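Local coordinates for glutamyl-tRNA(Gln) amidotransferase subunit F, mitochondrial (Saccharomyces cerevisiae, PDB 4N0H), which serves as the small GatC-like subunit of a mitochondrial amidotransferase, an extended chain of short helices joined by long loops that sits in a three-chain assembly, at residues C[63-67]-C[68-72]; C[17-20]-C[21-25]; C[108-112]-C[113-117]. All blocks are in the same frame, centred on the assembly; numbering follows the deposited sequence.

Interaction 1. Residues C[63-67]-C[68-72]; sequences EGADI and KEIQM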
loop_
_atom_site.group_PDB
_atom_site.type_symbol
_atom_site.label_atom_id
_atom_site.label_comp_id
_atom_site.label_asym_id
_atom_site.label_seq_id
_atom_site.Cartn_x
_atom_site.Cartn_y
_atom_site.Cartn_z
ATOM N N GLU C 63 -12.885 25.550 -3.943
ATOM C CA GLU C 63 -12.553 26.967 -4.009
ATOM C C GLU C 63 -11.062 27.171 -4.250
ATOM O O GLU C 63 -10.228 26.700 -3.478
ATOM C CB GLU C 63 -12.984 27.681 -2.726
ATOM C CG GLU C 63 -12.667 29.167 -2.714
ATOM C CD GLU C 63 -13.224 29.869 -1.492
ATOM O OE1 GLU C 63 -12.466 30.060 -0.517
ATOM O OE2 GLU C 63 -14.421 30.229 -1.507
ATOM N N GLY C 64 -10.735 27.873 -5.329
ATOM C CA GLY C 64 -9.349 28.121 -5.678
ATOM C C GLY C 64 -8.814 27.109 -6.673
ATOM O O GLY C 64 -7.704 27.257 -7.185
ATOM N N ALA C 65 -9.607 26.080 -6.950
ATOM C CA ALA C 65 -9.202 25.050 -7.899
ATOM C C ALA C 65 -9.367 25.531 -9.336
ATOM O O ALA C 65 -10.418 26.049 -9.712
ATOM C CB ALA C 65 -9.992 23.772 -7.672
ATOM N N ASP C 66 -8.316 25.361 -10.131
ATOM C CA ASP C 66 -8.351 25.711 -11.545
ATOM C C ASP C 66 -8.902 24.525 -12.332
ATOM O O ASP C 66 -8.147 23.653 -12.761
ATOM C CB ASP C 66 -6.944 26.065 -12.030
ATOM C CG ASP C 66 -6.950 26.842 -13.333
ATOM O OD1 ASP C 66 -7.891 26.665 -14.138
ATOM O OD2 ASP C 66 -6.006 27.632 -13.554
ATOM N N ILE C 67 -10.218 24.506 -12.525
ATOM C CA ILE C 67 -10.903 23.350 -13.105
ATOM C C ILE C 67 -10.421 22.990 -14.512
ATOM O O ILE C 67 -10.175 21.820 -14.808
ATOM C CB ILE C 67 -12.435 23.547 -13.119
ATOM C CG1 ILE C 67 -12.947 23.857 -11.712
ATOM C CG2 ILE C 67 -13.129 22.310 -13.670
ATOM C CD1 ILE C 67 -12.718 22.730 -10.714
ATOM N N LYS C 68 -10.281 23.994 -15.369
ATOM C CA LYS C 68 -9.848 23.762 -16.745
ATOM C C LYS C 68 -8.427 23.206 -16.789
ATOM O O LYS C 68 -8.114 22.329 -17.598
ATOM C CB LYS C 68 -9.932 25.052 -17.561
ATOM C CG LYS C 68 -9.862 24.830 -19.063
ATOM C CD LYS C 68 -11.163 24.246 -19.595
ATOM C CE LYS C 68 -12.216 25.325 -19.795
ATOM N NZ LYS C 68 -11.828 26.270 -20.878
ATOM N N GLU C 69 -7.573 23.722 -15.910
ATOM C CA GLU C 69 -6.188 23.274 -15.817
ATOM C C GLU C 69 -6.099 21.817 -15.363
ATOM O O GLU C 69 -5.269 21.054 -15.856
ATOM C CB GLU C 69 -5.403 24.176 -14.862
ATOM C CG GLU C 69 -3.972 23.733 -14.610
ATOM C CD GLU C 69 -3.189 24.742 -13.791
ATOM O OE1 GLU C 69 -3.591 25.926 -13.762
ATOM O OE2 GLU C 69 -2.175 24.351 -13.175
ATOM N N ILE C 70 -6.958 21.439 -14.421
ATOM C CA ILE C 70 -7.028 20.055 -13.966
ATOM C C ILE C 70 -7.540 19.154 -15.088
ATOM O O ILE C 70 -7.026 18.056 -15.292
ATOM C CB ILE C 70 -7.923 19.907 -12.712
ATOM C CG1 ILE C 70 -7.392 20.778 -11.572
ATOM C CG2 ILE C 70 -7.988 18.456 -12.272
ATOM C CD1 ILE C 70 -8.219 20.715 -10.307
ATOM N N GLN C 71 -8.546 19.634 -15.816
ATOM C CA GLN C 71 -9.085 18.920 -16.973
ATOM C C GLN C 71 -8.006 18.617 -18.006
ATOM O O GLN C 71 -7.928 17.504 -18.521
ATOM C CB GLN C 71 -10.192 19.735 -17.644
ATOM C CG GLN C 71 -11.537 19.686 -16.945
ATOM C CD GLN C 71 -12.558 20.581 -17.616
ATOM O OE1 GLN C 71 -12.535 21.800 -17.449
ATOM N NE2 GLN C 71 -13.457 19.981 -18.389
ATOM N N MET C 72 -7.189 19.622 -18.306
ATOM C CA MET C 72 -6.136 19.503 -19.312
ATOM C C MET C 72 -5.081 18.492 -18.889
ATOM O O MET C 72 -4.748 17.575 -19.643
ATOM C CB MET C 72 -5.467 20.860 -19.546
ATOM C CG MET C 72 -5.559 21.393 -20.972
ATOM S SD MET C 72 -7.122 22.219 -21.344
ATOM C CE MET C 72 -8.114 20.859 -21.953
#
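Asp-66 is the N-cap of helix 67-81, and its carboxylate turns back to the first turn, where OD1 accepts a weak capping bond from Glu-69 N at 3.4 Å. The cap is reached because CG stands anti to its own backbone N (chi1 -162°), which lays the carboxylate over Glu-69 CB. Just outside the helix, Ala-65 CB meets Ile-70 CD1 at 4.4 Å, the residues before and four after the cap pairing as in a hydrophobic staple. Both also pack on helix 48-57, Ala-65 on Leu-55 and Ile-70 on Val-51.

Asp-66 O takes the Ile-70 N-H at 3.0 Å, with Ile-70 CG1 lying 3.2 Å from the same oxygen. One residue on, Ile-67 O accepts from Gln-71 N at 2.9 Å. Gln-71 runs out past that carbonyl, its CG 3.3 Å from Ile-67 O, and its NE2 gives a hydrogen bond to Pro-46 O.

The other carboxylate oxygen of Asp-66 is less comfortable: OD2 lies 3.0 Å from Glu-69 OE1, the two planes 61° apart. Two acceptors this close would probably repel if both are charged, a cost that solvent and the helix N-terminus may soften.

Interaction 2. Residues C[17-20]-C[21-25]; sequences NQIR and DYLSR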
loop_
_atom_site.group_PDB
_atom_site.type_symbol
_atom_site.label_atom_id
_atom_site.label_comp_id
_atom_site.label_asym_id
_atom_site.label_seq_id
_atom_site.Cartn_x
_atom_site.Cartn_y
_atom_site.Cartn_z
ATOM N N ASN C 17 32.739 -5.762 -31.281
ATOM C CA ASN C 17 32.118 -5.090 -32.421
ATOM C C ASN C 17 30.715 -5.614 -32.736
ATOM O O ASN C 17 29.873 -4.866 -33.226
ATOM C CB ASN C 17 33.028 -5.075 -33.656
ATOM C CG ASN C 17 34.082 -3.982 -33.581
ATOM O OD1 ASN C 17 34.069 -3.164 -32.663
ATOM N ND2 ASN C 17 34.990 -3.955 -34.550
ATOM N N GLN C 18 30.466 -6.888 -32.435
ATOM C CA GLN C 18 29.120 -7.453 -32.548
ATOM C C GLN C 18 28.156 -6.738 -31.610
ATOM O O GLN C 18 26.976 -6.556 -31.926
ATOM C CB GLN C 18 29.122 -8.951 -32.227
ATOM C CG GLN C 18 29.675 -9.824 -33.340
ATOM C CD GLN C 18 29.469 -11.306 -33.077
ATOM O OE1 GLN C 18 29.230 -11.721 -31.942
ATOM N NE2 GLN C 18 29.547 -12.110 -34.132
ATOM N N ILE C 19 28.662 -6.342 -30.448
ATOM C CA ILE C 19 27.863 -5.584 -29.499
ATOM C C ILE C 19 27.604 -4.174 -30.027
ATOM O O ILE C 19 26.482 -3.662 -29.944
ATOM C CB ILE C 19 28.537 -5.529 -28.113
ATOM C CG1 ILE C 19 28.618 -6.941 -27.526
ATOM C CG2 ILE C 19 27.755 -4.602 -27.178
ATOM C CD1 ILE C 19 29.192 -7.006 -26.123
ATOM N N ARG C 20 28.641 -3.553 -30.582
ATOM C CA ARG C 20 28.496 -2.225 -31.164
ATOM C C ARG C 20 27.487 -2.209 -32.316
ATOM O O ARG C 20 26.706 -1.265 -32.452
ATOM C CB ARG C 20 29.856 -1.667 -31.609
ATOM C CG ARG C 20 30.745 -1.216 -30.446
ATOM C CD ARG C 20 32.093 -0.660 -30.923
ATOM N NE ARG C 20 32.923 -0.259 -29.790
ATOM C CZ ARG C 20 33.897 -0.998 -29.270
ATOM N NH1 ARG C 20 34.198 -2.178 -29.797
ATOM N NH2 ARG C 20 34.580 -0.548 -28.227
ATOM N N ASP C 21 27.493 -3.254 -33.140
ATOM C CA ASP C 21 26.518 -3.352 -34.226
ATOM C C ASP C 21 25.108 -3.552 -33.666
ATOM O O ASP C 21 24.156 -2.895 -34.092
ATOM C CB ASP C 21 26.881 -4.484 -35.192
ATOM C CG ASP C 21 28.047 -4.130 -36.102
ATOM O OD1 ASP C 21 28.296 -2.923 -36.316
ATOM O OD2 ASP C 21 28.707 -5.059 -36.613
ATOM N N TYR C 22 24.990 -4.458 -32.703
ATOM C CA TYR C 22 23.722 -4.736 -32.023
ATOM C C TYR C 22 23.121 -3.468 -31.419
ATOM O O TYR C 22 21.917 -3.214 -31.549
ATOM C CB TYR C 22 23.956 -5.796 -30.942
ATOM C CG TYR C 22 22.789 -6.074 -30.027
ATOM C CD1 TYR C 22 22.781 -5.594 -28.723
ATOM C CD2 TYR C 22 21.707 -6.834 -30.454
ATOM C CE1 TYR C 22 21.728 -5.853 -27.872
ATOM C CE2 TYR C 22 20.639 -7.092 -29.609
ATOM C CZ TYR C 22 20.659 -6.600 -28.319
ATOM O OH TYR C 22 19.617 -6.862 -27.462
ATOM N N LEU C 23 23.973 -2.660 -30.788
ATOM C CA LEU C 23 23.555 -1.391 -30.194
ATOM C C LEU C 23 23.230 -0.325 -31.241
ATOM O O LEU C 23 22.674 0.724 -30.905
ATOM C CB LEU C 23 24.632 -0.864 -29.236
ATOM C CG LEU C 23 24.862 -1.675 -27.953
ATOM C CD1 LEU C 23 25.894 -1.006 -27.057
ATOM C CD2 LEU C 23 23.564 -1.875 -27.210
ATOM N N SER C 24 23.570 -0.602 -32.498
ATOM C CA SER C 24 23.345 0.334 -33.602
ATOM C C SER C 24 22.189 -0.066 -34.528
ATOM O O SER C 24 21.902 0.630 -35.504
ATOM C CB SER C 24 24.616 0.486 -34.447
ATOM O OG SER C 24 25.687 1.000 -33.682
ATOM N N ARG C 25 21.548 -1.190 -34.225
ATOM C CA ARG C 25 20.459 -1.727 -35.034
ATOM C C ARG C 25 19.278 -0.769 -35.187
ATOM O O ARG C 25 18.989 0.012 -34.285
ATOM C CB ARG C 25 19.948 -3.023 -34.408
ATOM C CG ARG C 25 20.063 -4.225 -35.304
ATOM C CD ARG C 25 21.437 -4.821 -35.235
ATOM N NE ARG C 25 21.415 -6.113 -34.564
ATOM C CZ ARG C 25 21.372 -7.283 -35.193
ATOM N NH1 ARG C 25 21.353 -7.321 -36.519
ATOM N NH2 ARG C 25 21.351 -8.412 -34.494
#
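Ile-19 and Leu-23 run alongside one another in the same direction at the C-terminal end of helix 16-22, where the chain leaves in a type I beta turn from Tyr-22 to Arg-25. This is the close-packed face. Ile-19 CG2 touches Leu-23 CD1 at 4.1 Å. Leu-23 CG rests 3.2 Å from Ile-19 O, the carbonyl that also accepts the Leu-23 N-H. Tyr-22 is buried next to them. Its CG is anti to the backbone N (chi1 173°), a torsion that sends the ring outward to meet Phe-13 edge-to-face, with Ile-19 O by the tyrosine's own edge; Ile-19 packs on the same phenylalanine. A side chain of another protein chain also lies against Tyr-22.

The outer face is held more loosely, by polar groups. Arg-20 runs fully extended from CG to NE and then turns its guanidinium back along the helix, where NH1 donates to Asn-17 OD1 at 3.0 Å. The bond is bent, with 139° at the hydrogen, and OD1 stands 24° out of the guanidinium plane. Asp-21, next along this exposed side, keeps its carboxylate near the backbone of the previous turn, CG 3.5 Å from Asn-17 O, while its own N-H goes to that oxygen. Asn-17, Arg-20 and Asp-21 touch a neighbouring molecule in the crystal, as do Leu-23 and Ser-24, which may influence their poses.

Within the turn, a side chain supplies a donor to the helix: the hydroxyl OG of Ser-24 gives its hydrogen to Arg-20 O at 2.8 Å.

Interaction 3. Residues C[108-112]-C[113-117]; sequences KQLNY and TKLLE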
loop_
_atom_site.group_PDB
_atom_site.type_symbol
_atom_site.label_atom_id
_atom_site.label_comp_id
_atom_site.label_asym_id
_atom_site.label_seq_id
_atom_site.Cartn_x
_atom_site.Cartn_y
_atom_site.Cartn_z
ATOM N N LYS C 108 0.911 -20.751 -0.827
ATOM C CA LYS C 108 1.052 -21.293 0.522
ATOM C C LYS C 108 -0.264 -21.281 1.308
ATOM O O LYS C 108 -0.739 -20.226 1.735
ATOM C CB LYS C 108 2.131 -20.516 1.281
ATOM C CG LYS C 108 2.680 -21.226 2.505
ATOM C CD LYS C 108 2.343 -20.473 3.781
ATOM C CE LYS C 108 3.236 -20.917 4.925
ATOM N NZ LYS C 108 3.269 -22.400 5.059
ATOM N N GLN C 109 -0.843 -22.464 1.497
ATOM C CA GLN C 109 -2.084 -22.590 2.251
ATOM C C GLN C 109 -1.840 -22.597 3.756
ATOM O O GLN C 109 -0.909 -23.244 4.239
ATOM C CB GLN C 109 -2.840 -23.863 1.850
ATOM C CG GLN C 109 -3.484 -23.809 0.474
ATOM C CD GLN C 109 -4.361 -25.018 0.193
ATOM O OE1 GLN C 109 -4.003 -26.152 0.522
ATOM N NE2 GLN C 109 -5.519 -24.779 -0.411
ATOM N N LEU C 110 -2.681 -21.876 4.491
ATOM C CA LEU C 110 -2.688 -21.960 5.948
ATOM C C LEU C 110 -3.440 -23.218 6.367
ATOM O O LEU C 110 -4.634 -23.342 6.098
ATOM C CB LEU C 110 -3.371 -20.729 6.555
ATOM C CG LEU C 110 -3.486 -20.696 8.081
ATOM C CD1 LEU C 110 -2.146 -20.374 8.719
ATOM C CD2 LEU C 110 -4.530 -19.685 8.508
ATOM N N ASN C 111 -2.748 -24.156 7.008
ATOM C CA ASN C 111 -3.405 -25.370 7.475
ATOM C C ASN C 111 -3.828 -25.288 8.937
ATOM O O ASN C 111 -3.596 -24.278 9.604
ATOM C CB ASN C 111 -2.576 -26.638 7.193
ATOM C CG ASN C 111 -1.192 -26.613 7.830
ATOM O OD1 ASN C 111 -0.204 -26.946 7.178
ATOM N ND2 ASN C 111 -1.115 -26.238 9.104
ATOM N N TYR C 112 -4.428 -26.365 9.431
ATOM C CA TYR C 112 -5.051 -26.360 10.746
ATOM C C TYR C 112 -4.081 -26.116 11.903
ATOM O O TYR C 112 -4.335 -25.257 12.746
ATOM C CB TYR C 112 -5.849 -27.648 10.975
ATOM C CG TYR C 112 -6.638 -27.641 12.264
ATOM C CD1 TYR C 112 -6.328 -28.517 13.296
ATOM C CD2 TYR C 112 -7.683 -26.746 12.455
ATOM C CE1 TYR C 112 -7.045 -28.509 14.476
ATOM C CE2 TYR C 112 -8.403 -26.727 13.635
ATOM C CZ TYR C 112 -8.081 -27.612 14.639
ATOM O OH TYR C 112 -8.793 -27.602 15.815
ATOM N N THR C 113 -2.980 -26.863 11.953
ATOM C CA THR C 113 -2.032 -26.701 13.052
ATOM C C THR C 113 -1.400 -25.311 13.041
ATOM O O THR C 113 -1.200 -24.711 14.092
ATOM C CB THR C 113 -0.922 -27.779 13.056
ATOM O OG1 THR C 113 0.029 -27.503 12.022
ATOM C CG2 THR C 113 -1.512 -29.167 12.860
ATOM N N LYS C 114 -1.098 -24.804 11.850
ATOM C CA LYS C 114 -0.553 -23.456 11.712
ATOM C C LYS C 114 -1.564 -22.397 12.132
ATOM O O LYS C 114 -1.194 -21.381 12.723
ATOM C CB LYS C 114 -0.080 -23.200 10.280
ATOM C CG LYS C 114 1.127 -24.028 9.889
ATOM C CD LYS C 114 2.205 -23.937 10.955
ATOM C CE LYS C 114 3.327 -24.925 10.693
ATOM N NZ LYS C 114 4.427 -24.779 11.686
ATOM N N LEU C 115 -2.837 -22.639 11.822
ATOM C CA LEU C 115 -3.924 -21.776 12.272
ATOM C C LEU C 115 -3.897 -21.673 13.792
ATOM O O LEU C 115 -3.881 -20.577 14.348
ATOM C CB LEU C 115 -5.274 -22.342 11.822
ATOM C CG LEU C 115 -6.488 -21.424 11.614
ATOM C CD1 LEU C 115 -7.766 -22.075 12.142
ATOM C CD2 LEU C 115 -6.306 -20.027 12.193
ATOM N N LEU C 116 -3.881 -22.826 14.453
ATOM C CA LEU C 116 -3.926 -22.893 15.910
ATOM C C LEU C 116 -2.615 -22.467 16.569
ATOM O O LEU C 116 -2.622 -21.909 17.666
ATOM C CB LEU C 116 -4.312 -24.302 16.366
ATOM C CG LEU C 116 -5.793 -24.542 16.676
ATOM C CD1 LEU C 116 -6.688 -23.984 15.591
ATOM C CD2 LEU C 116 -6.058 -26.024 16.878
ATOM N N GLU C 117 -1.492 -22.741 15.910
ATOM C CA GLU C 117 -0.196 -22.318 16.431
ATOM C C GLU C 117 -0.040 -20.808 16.303
ATOM O O GLU C 117 0.475 -20.148 17.206
ATOM C CB GLU C 117 0.947 -23.026 15.705
ATOM C CG GLU C 117 2.327 -22.629 16.202
ATOM C CD GLU C 117 3.425 -23.519 15.649
ATOM O OE1 GLU C 117 3.550 -23.614 14.409
ATOM O OE2 GLU C 117 4.158 -24.128 16.458
#
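Tyr-112 and Leu-116, one turn apart at the start of helix 112-120, form an extensive side-chain contact, just behind the N-cap position held by Asn-111. Followed outward, Tyr-112 begins with CB, 3.1 Å from Thr-113 N. CG, anti to its backbone N (chi1 -174°), carries the ring along the helix surface, with CG and CD1 still close to Thr-113 N. Farther out the ring meets the two methyls of Leu-116 obliquely. CE1 meets Leu-116 CD2 at 3.6 Å, and CE2 on the other side meets Leu-116 CD1 at 3.8 Å. At the far end CZ lies 3.4 Å from Leu-116 CD2, and OH is 3.3 Å from that same methyl, a snug fit. The two side chains pass at a slant, and Leu-116 has a chi1 of -96°, off a staggered position, which suggests some strain in that packing.

The backbone follows the normal helical pattern, Tyr-112 O accepting from Leu-116 N and Asn-111 O from Leu-115 N at 2.9 Å. Ahead of the cap, Leu-110 CD2 reaches Leu-115 CG at 4.1 Å, the two side chains crossing at about a right angle as a hydrophobic staple. Elsewhere on the helix, Lys-114 NZ makes a salt bridge with Glu-117 OE1 at 3.1 Å.

Subunit B borders this entry to the helix: its Asp-299 accepts from Tyr-112 N, and its Leu-296 packs on Leu-110. Within the chain, the loop carrying Leu-110 follows helix 67-81, and helix 112-120 precedes the late strand 149-152.

The three contacts are separate local features of an extended chain, met in the order interaction 2, interaction 1, interaction 3. The centres of interactions 1 and 2 lie about 48 Å apart, those of interactions 1 and 3 about 52 Å, and those of interactions 2 and 3 about 54 Å; even the nearest atoms of any two are at least about 33 Å apart. Interactions 1 and 3 open successive helices, 67-81 and 112-120, on opposite sides of the chain's centre, and both pair a cap residue with a hydrophobic staple. Interaction 2 lies at the other end of a helix. Their surroundings differ too: interaction 1 packs chiefly on helix 48-57, whereas interaction 3 rests on subunit B.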